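Local atomic coordinates of gene 2 protein (PDB entry 5C12), a protein that forms the large subunit of a viral DNA-packaging terminase, here its metal-dependent nuclease domain, and as a whole protein is thought to bind ATP. Residues G207-M210 with L211-F215. The protein carries 1 engineered substitution. Sequence-based numbering, arbitrary orientation.
Sequences GEKM and LEKLF
L211 lays its CG against one face of the F215 ring, 3.5 Å above the plane and displaced toward the rim, one helical turn apart; F201 meets the same ring edge-to-face. L211 is joined to the residues before it through its backbone: its N binds G207 O at 3.0 Å, and its CB lies 3.4 Å from that oxygen. G207, with positive phi (97°), has left the helical geometry of helix 203-206 and occupies the N-cap position of the next helix. Three further i+4 bonds follow in sequence, from E212 N to E208 O, from K213 N to K209 O and from L214 N to M210 O, and in all four the N-H...O angle is at least 154°. The shortest of the four links E212 N to E208 O at 2.9 Å. On another side of the helix, the K213 chain, extended beyond CG, crosses M210 and K209 of the preceding turn, meeting them from two different directions. Its CD lies 4.0 Å from M210 SD. Its CE lies 3.9 Å from K209 CE. M210 brings its sulfur to this position because CG stands anti to the carbonyl carbon (chi1 -71°) and the chain then bends at chi2. The lysine ammonium groups remain apart, NZ to NZ 5.1 Å. Salt bridges outside the segments hold K213 to E76, which probably offsets the repulsion between the lysines, E208 to K203 and E212 to R26. M210, K213 and L214 all touch L250 of helix 249-256, which carries the metal ligand D252. The arrangement is thus the start of an amphipathic helix, 208-218, with G207 at the N-cap position, packed beside the metal-bearing helix of the terminase nuclease domain.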
ATOM      1  N   GLY A 207     -14.443   4.293  -6.619  1.00 17.09           N
ATOM      2  CA  GLY A 207     -15.305   3.530  -7.515  1.00 20.24           C
ATOM      3  C   GLY A 207     -15.465   2.116  -6.997  1.00 22.10           C
ATOM      4  O   GLY A 207     -14.504   1.487  -6.552  1.00 18.34           O
ATOM      5  N   GLU A 208     -16.682   1.604  -7.066  1.00 19.35           N
ATOM      6  CA  GLU A 208     -16.992   0.285  -6.538  1.00 21.68           C
ATOM      7  C   GLU A 208     -16.172  -0.835  -7.195  1.00 20.34           C
ATOM      8  O   GLU A 208     -15.678  -1.728  -6.515  1.00 20.62           O
ATOM      9  CB  GLU A 208     -18.487   0.007  -6.714  1.00 28.62           C
ATOM     10  CG  GLU A 208     -18.968  -1.180  -5.935  1.00 33.45           C
ATOM     11  CD  GLU A 208     -20.480  -1.294  -5.949  1.00 38.84           C
ATOM     12  OE1 GLU A 208     -21.090  -0.830  -6.934  1.00 43.86           O
ATOM     13  OE2 GLU A 208     -21.045  -1.834  -4.975  1.00 50.44           O
ATOM     14  N   LYS A 209     -16.039  -0.785  -8.512  1.00 22.25           N
ATOM     15  CA  LYS A 209     -15.383  -1.859  -9.264  1.00 22.15           C
ATOM     16  C   LYS A 209     -13.921  -1.999  -8.832  1.00 19.17           C
ATOM     17  O   LYS A 209     -13.459  -3.096  -8.513  1.00 19.37           O
ATOM     18  CB  LYS A 209     -15.472  -1.566 -10.764  1.00 26.56           C
ATOM     19  CG  LYS A 209     -14.604  -2.427 -11.650  1.00 42.21           C
ATOM     20  CD  LYS A 209     -15.233  -3.760 -11.947  1.00 44.50           C
ATOM     21  CE  LYS A 209     -14.734  -4.299 -13.283  1.00 35.75           C
ATOM     22  NZ  LYS A 209     -15.167  -5.704 -13.511  1.00 54.94           N
ATOM     23  N   MET A 210     -13.206  -0.889  -8.809  1.00 18.16           N
ATOM     24  CA  MET A 210     -11.806  -0.940  -8.418  1.00 18.49           C
ATOM     25  C   MET A 210     -11.647  -1.267  -6.931  1.00 17.61           C
ATOM     26  O   MET A 210     -10.679  -1.917  -6.527  1.00 15.23           O
ATOM     27  CB  MET A 210     -11.072   0.368  -8.783  1.00 18.35           C
ATOM     28  CG  MET A 210     -10.834   0.578 -10.291  1.00 19.49           C
ATOM     29  SD  MET A 210     -10.092  -0.864 -11.077  1.00 20.55           S
ATOM     30  CE  MET A 210      -8.591  -1.018 -10.172  1.00 16.02           C
ATOM     31  N   LEU A 211     -12.575  -0.806  -6.099  1.00 16.08           N
ATOM     32  CA  LEU A 211     -12.488  -1.111  -4.683  1.00 17.52           C
ATOM     33  C   LEU A 211     -12.616  -2.623  -4.461  1.00 13.76           C
ATOM     34  O   LEU A 211     -11.869  -3.201  -3.669  1.00 17.79           O
ATOM     35  CB  LEU A 211     -13.554  -0.342  -3.893  1.00 19.00           C
ATOM     36  CG  LEU A 211     -13.453  -0.419  -2.375  1.00 19.35           C
ATOM     37  CD1 LEU A 211     -12.148   0.148  -1.888  1.00 18.17           C
ATOM     38  CD2 LEU A 211     -14.654   0.316  -1.740  1.00 21.74           C
ATOM     39  N   GLU A 212     -13.569  -3.255  -5.144  1.00 14.63           N
ATOM     40  CA  GLU A 212     -13.753  -4.707  -5.083  1.00 16.15           C
ATOM     41  C   GLU A 212     -12.499  -5.450  -5.577  1.00 18.60           C
ATOM     42  O   GLU A 212     -12.111  -6.461  -4.990  1.00 17.57           O
ATOM     43  CB  GLU A 212     -14.972  -5.149  -5.892  1.00 22.53           C
ATOM     44  CG  GLU A 212     -15.149  -6.656  -5.897  1.00 37.62           C
ATOM     45  CD  GLU A 212     -15.132  -7.222  -4.489  1.00 76.57           C
ATOM     46  OE1 GLU A 212     -15.848  -6.639  -3.643  1.00 36.96           O
ATOM     47  OE2 GLU A 212     -14.397  -8.211  -4.218  1.00 35.81           O
ATOM     48  N   LYS A 213     -11.875  -4.973  -6.647  1.00 17.82           N
ATOM     49  CA  LYS A 213     -10.655  -5.631  -7.129  1.00 18.67           C
ATOM     50  C   LYS A 213      -9.548  -5.559  -6.084  1.00 14.29           C
ATOM     51  O   LYS A 213      -8.832  -6.550  -5.837  1.00 17.17           O
ATOM     52  CB  LYS A 213     -10.145  -4.989  -8.437  1.00 16.22           C
ATOM     53  CG  LYS A 213     -11.041  -5.199  -9.635  1.00 19.06           C
ATOM     54  CD  LYS A 213     -10.242  -4.907 -10.898  1.00 23.57           C
ATOM     55  CE  LYS A 213     -11.050  -5.094 -12.139  1.00 30.48           C
ATOM     56  NZ  LYS A 213     -10.135  -5.236 -13.315  1.00 27.63           N
ATOM     57  N   LEU A 214      -9.403  -4.394  -5.458  1.00 13.64           N
ATOM     58  CA  LEU A 214      -8.423  -4.212  -4.398  1.00 11.03           C
ATOM     59  C   LEU A 214      -8.701  -5.196  -3.255  1.00 13.42           C
ATOM     60  O   LEU A 214      -7.794  -5.869  -2.764  1.00 13.51           O
ATOM     61  CB  LEU A 214      -8.455  -2.794  -3.863  1.00 12.30           C
ATOM     62  CG  LEU A 214      -7.653  -2.572  -2.581  1.00 12.31           C
ATOM     63  CD1 LEU A 214      -6.166  -2.612  -2.864  1.00 11.99           C
ATOM     64  CD2 LEU A 214      -8.054  -1.262  -1.866  1.00 12.08           C
ATOM     65  N   PHE A 215      -9.956  -5.259  -2.826  1.00 13.78           N
ATOM     66  CA  PHE A 215     -10.295  -6.105  -1.705  1.00 15.52           C
ATOM     67  C   PHE A 215      -9.993  -7.573  -1.982  1.00 14.54           C
ATOM     68  O   PHE A 215      -9.538  -8.299  -1.095  1.00 17.53           O
ATOM     69  CB  PHE A 215     -11.769  -5.942  -1.340  1.00 13.98           C
ATOM     70  CG  PHE A 215     -12.105  -4.627  -0.683  1.00 15.52           C
ATOM     71  CD1 PHE A 215     -11.159  -3.642  -0.477  1.00 14.06           C
ATOM     72  CD2 PHE A 215     -13.400  -4.389  -0.242  1.00 16.69           C
ATOM     73  CE1 PHE A 215     -11.496  -2.449   0.149  1.00 13.40           C
ATOM     74  CE2 PHE A 215     -13.726  -3.204   0.385  1.00 15.24           C
ATOM     75  CZ  PHE A 215     -12.789  -2.239   0.590  1.00 15.08           C
TER